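PDB 3OQP: putative isochorismatase from Burkholderia xenovorans, which probably acts as a hydrolase of the isochorismatase family, related to the nicotinamidases, although its natural substrate is not established. Local coordinates for residues M2-V14 with E181-A193. Numbering follows the deposited sequence.
Sequences MTTPRRALIVIDV and EWIAAVQGGTPLA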
# COMPACT_ATOMS: atom_id res chain seq x y z
N MSE A 2 23.05 18.10 -9.60
CA MSE A 2 22.32 17.07 -8.79
C MSE A 2 23.28 16.14 -8.03
O MSE A 2 24.34 15.80 -8.54
CB MSE A 2 21.47 16.18 -9.70
CG MSE A 2 20.06 16.69 -9.97
SE MSE A 2 19.05 15.40 -11.09
CE MSE A 2 20.53 14.78 -12.25
N THR A 3 22.84 15.68 -6.87
CA THR A 3 23.59 14.66 -6.11
C THR A 3 23.35 13.28 -6.70
O THR A 3 22.22 12.91 -6.99
CB THR A 3 23.20 14.79 -4.63
OG1 THR A 3 23.73 16.03 -4.12
CG2 THR A 3 23.68 13.68 -3.77
N THR A 4 24.40 12.49 -6.84
CA THR A 4 24.26 11.11 -7.32
C THR A 4 23.38 10.28 -6.37
O THR A 4 23.65 10.29 -5.15
CB THR A 4 25.62 10.45 -7.41
OG1 THR A 4 26.51 11.30 -8.15
CG2 THR A 4 25.52 9.02 -8.05
N PRO A 5 22.36 9.56 -6.87
CA PRO A 5 21.65 8.66 -5.91
C PRO A 5 22.59 7.72 -5.20
O PRO A 5 23.53 7.18 -5.79
CB PRO A 5 20.70 7.85 -6.81
CG PRO A 5 20.51 8.74 -7.97
CD PRO A 5 21.82 9.43 -8.22
N ARG A 6 22.35 7.53 -3.90
CA ARG A 6 23.08 6.56 -3.07
C ARG A 6 22.10 5.45 -2.71
O ARG A 6 21.25 5.61 -1.85
CB ARG A 6 23.68 7.24 -1.88
CG ARG A 6 24.27 6.30 -0.84
CD ARG A 6 25.23 5.27 -1.35
NE ARG A 6 25.92 4.69 -0.19
CZ ARG A 6 26.80 3.72 -0.26
NH1 ARG A 6 27.10 3.17 -1.45
NH2 ARG A 6 27.31 3.26 0.89
N ARG A 7 22.13 4.40 -3.53
CA ARG A 7 21.13 3.36 -3.57
C ARG A 7 21.56 2.19 -2.68
O ARG A 7 22.74 1.86 -2.59
CB ARG A 7 20.87 2.85 -5.02
CG ARG A 7 20.27 3.85 -5.93
CD ARG A 7 20.49 3.55 -7.41
NE ARG A 7 19.56 4.24 -8.27
CZ ARG A 7 19.84 5.09 -9.27
NH1 ARG A 7 21.09 5.38 -9.63
NH2 ARG A 7 18.86 5.55 -10.03
N ALA A 8 20.56 1.53 -2.11
CA ALA A 8 20.70 0.19 -1.56
C ALA A 8 19.67 -0.65 -2.35
O ALA A 8 18.54 -0.25 -2.49
CB ALA A 8 20.46 0.09 -0.01
N LEU A 9 20.06 -1.85 -2.74
CA LEU A 9 19.14 -2.80 -3.33
C LEU A 9 18.62 -3.74 -2.21
O LEU A 9 19.41 -4.43 -1.57
CB LEU A 9 19.87 -3.63 -4.39
CG LEU A 9 19.03 -4.69 -5.07
CD1 LEU A 9 17.98 -4.02 -5.97
CD2 LEU A 9 19.94 -5.68 -5.86
N ILE A 10 17.30 -3.76 -2.02
CA ILE A 10 16.72 -4.71 -1.03
C ILE A 10 15.97 -5.79 -1.79
O ILE A 10 15.26 -5.48 -2.78
CB ILE A 10 15.81 -3.94 -0.06
CG1 ILE A 10 15.44 -4.83 1.13
CG2 ILE A 10 14.58 -3.33 -0.72
CD1 ILE A 10 14.85 -4.05 2.31
N VAL A 11 16.25 -7.02 -1.46
CA VAL A 11 15.76 -8.20 -2.12
C VAL A 11 14.81 -8.87 -1.17
O VAL A 11 15.26 -9.52 -0.18
CB VAL A 11 16.95 -9.13 -2.48
CG1 VAL A 11 16.45 -10.32 -3.24
CG2 VAL A 11 17.95 -8.33 -3.35
N ILE A 12 13.50 -8.69 -1.31
CA ILE A 12 12.51 -9.02 -0.29
C ILE A 12 11.93 -10.39 -0.52
O ILE A 12 11.29 -10.69 -1.55
CB ILE A 12 11.37 -7.97 -0.27
CG1 ILE A 12 11.95 -6.58 0.05
CG2 ILE A 12 10.35 -8.36 0.78
CD1 ILE A 12 10.95 -5.45 0.10
N ASP A 13 12.15 -11.26 0.46
CA ASP A 13 11.46 -12.55 0.59
C ASP A 13 11.53 -13.40 -0.67
O ASP A 13 10.53 -14.03 -1.07
CB ASP A 13 10.02 -12.38 1.04
CG ASP A 13 9.89 -11.66 2.38
OD1 ASP A 13 10.90 -11.35 3.05
OD2 ASP A 13 8.71 -11.40 2.79
N VAL A 14 12.72 -13.54 -1.25
CA VAL A 14 12.93 -14.38 -2.39
C VAL A 14 13.21 -15.79 -1.93
O VAL A 14 14.35 -16.25 -1.87
CB VAL A 14 13.95 -13.73 -3.40
CG1 VAL A 14 14.19 -14.69 -4.62
CG2 VAL A 14 13.52 -12.32 -3.88
N GLU A 181 16.81 -0.61 -17.05
CA GLU A 181 16.75 0.83 -16.79
C GLU A 181 17.49 1.23 -15.51
O GLU A 181 18.23 2.20 -15.48
CB GLU A 181 15.28 1.27 -16.74
CG GLU A 181 14.64 1.26 -18.10
CD GLU A 181 13.14 1.56 -18.17
OE1 GLU A 181 12.31 1.35 -17.25
OE2 GLU A 181 12.79 2.01 -19.29
N TRP A 182 17.33 0.43 -14.47
CA TRP A 182 18.00 0.64 -13.17
C TRP A 182 19.50 0.46 -13.30
O TRP A 182 20.28 1.32 -12.82
CB TRP A 182 17.45 -0.30 -12.11
CG TRP A 182 18.04 -0.03 -10.80
CD1 TRP A 182 17.74 1.02 -10.00
CD2 TRP A 182 19.02 -0.83 -10.12
NE1 TRP A 182 18.48 0.92 -8.84
CE2 TRP A 182 19.28 -0.21 -8.89
CE3 TRP A 182 19.71 -2.02 -10.43
CZ2 TRP A 182 20.16 -0.75 -7.95
CZ3 TRP A 182 20.59 -2.54 -9.50
CH2 TRP A 182 20.84 -1.89 -8.31
N ILE A 183 19.92 -0.63 -13.91
CA ILE A 183 21.34 -0.89 -14.10
C ILE A 183 22.03 0.28 -14.83
O ILE A 183 23.12 0.72 -14.43
CB ILE A 183 21.59 -2.22 -14.77
CG1 ILE A 183 21.18 -3.35 -13.86
CG2 ILE A 183 23.05 -2.35 -15.16
CD1 ILE A 183 21.15 -4.72 -14.55
N ALA A 184 21.40 0.76 -15.89
CA ALA A 184 21.91 1.92 -16.61
C ALA A 184 21.99 3.20 -15.79
O ALA A 184 22.97 3.97 -15.90
CB ALA A 184 21.13 2.13 -17.91
N ALA A 185 20.95 3.44 -14.99
CA ALA A 185 20.93 4.60 -14.11
C ALA A 185 22.01 4.52 -13.01
O ALA A 185 22.64 5.52 -12.67
CB ALA A 185 19.57 4.80 -13.50
N VAL A 186 22.29 3.33 -12.51
CA VAL A 186 23.42 3.11 -11.59
C VAL A 186 24.75 3.45 -12.29
O VAL A 186 25.58 4.15 -11.75
CB VAL A 186 23.44 1.65 -11.01
CG1 VAL A 186 24.74 1.35 -10.26
CG2 VAL A 186 22.23 1.42 -10.05
N GLN A 187 24.95 2.91 -13.48
CA GLN A 187 26.15 3.21 -14.26
C GLN A 187 26.34 4.70 -14.50
O GLN A 187 27.46 5.22 -14.41
CB GLN A 187 26.08 2.44 -15.60
CG GLN A 187 27.11 2.84 -16.66
CD GLN A 187 26.99 2.04 -17.95
OE1 GLN A 187 26.00 2.15 -18.75
NE2 GLN A 187 28.01 1.19 -18.18
N GLY A 188 25.27 5.41 -14.78
CA GLY A 188 25.34 6.82 -15.13
C GLY A 188 25.28 7.76 -13.93
O GLY A 188 25.56 8.92 -14.04
N GLY A 189 24.88 7.24 -12.78
CA GLY A 189 24.72 8.04 -11.59
C GLY A 189 23.55 8.98 -11.62
O GLY A 189 23.62 10.07 -11.06
N THR A 190 22.45 8.54 -12.23
CA THR A 190 21.27 9.37 -12.43
C THR A 190 20.07 8.78 -11.72
O THR A 190 20.01 7.57 -11.53
CB THR A 190 20.99 9.55 -13.94
OG1 THR A 190 20.93 8.26 -14.62
CG2 THR A 190 22.13 10.42 -14.57
N PRO A 191 19.13 9.62 -11.30
CA PRO A 191 17.89 9.14 -10.73
C PRO A 191 16.96 8.58 -11.77
O PRO A 191 17.08 8.90 -12.95
CB PRO A 191 17.27 10.37 -10.11
CG PRO A 191 17.77 11.51 -10.88
CD PRO A 191 19.14 11.09 -11.38
N LEU A 192 16.02 7.78 -11.34
CA LEU A 192 14.98 7.31 -12.22
C LEU A 192 13.78 8.27 -12.08
O LEU A 192 13.61 8.90 -11.05
CB LEU A 192 14.59 5.86 -11.85
CG LEU A 192 15.61 4.80 -12.25
CD1 LEU A 192 15.26 3.51 -11.60
CD2 LEU A 192 15.71 4.62 -13.79
N ALA A 193 12.96 8.33 -13.12
CA ALA A 193 11.82 9.24 -13.17
C ALA A 193 10.63 8.82 -12.32
O ALA A 193 10.23 7.66 -12.38
CB ALA A 193 11.36 9.37 -14.64
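In the Rossmann-like α/β fold of the isochorismatase family, R7 at the start of inner strand 7-12 reaches the carbonyl just beyond the Schellman motif that ends helix 179-188. Strand 7-12 and the 181-188 part of the helix run roughly antiparallel, their axes 11.7 Å apart at closest approach. G189, with positive phi, turns the chain so that T190 N bonds back to A185 O, while T190 O is presented to the arginine. R7 grips this carbonyl end-on with two nitrogens: NH2 donates to T190 O at 2.8 Å, in the carbonyl plane, and NH1 to the same oxygen at 3.1 Å, from above that plane and more bent (135°). T190 O lies near the guanidinium plane, so the two bonds help fix the rotation of the group. With CG beside the backbone N (chi1 -66°) and the chain extended to NE, R7 runs alongside W182 in the opposite direction, R7 NE 3.5 Å from W182 NE1 and the guanidinium and indole planes 82° apart. E138, on strand 136-140, forms a salt bridge with R7 NH2 and accepts a weak hydrogen bond from W182 NE1, probably offsetting the arginine's charge in this buried setting. R7 CD lies against V186 CG2 at 3.8 Å. Deeper along the strand, L9 CD1 sits over one face of the W182 ring. Toward the surface, P5 packs on the turn itself, its CD 3.4 Å from G189 O and its CG against the T190-P191 peptide. At the outer end, the bent tail of selenomethionine M2 reaches the P191 ring, with M2 CE 4.0 Å from P191 CD.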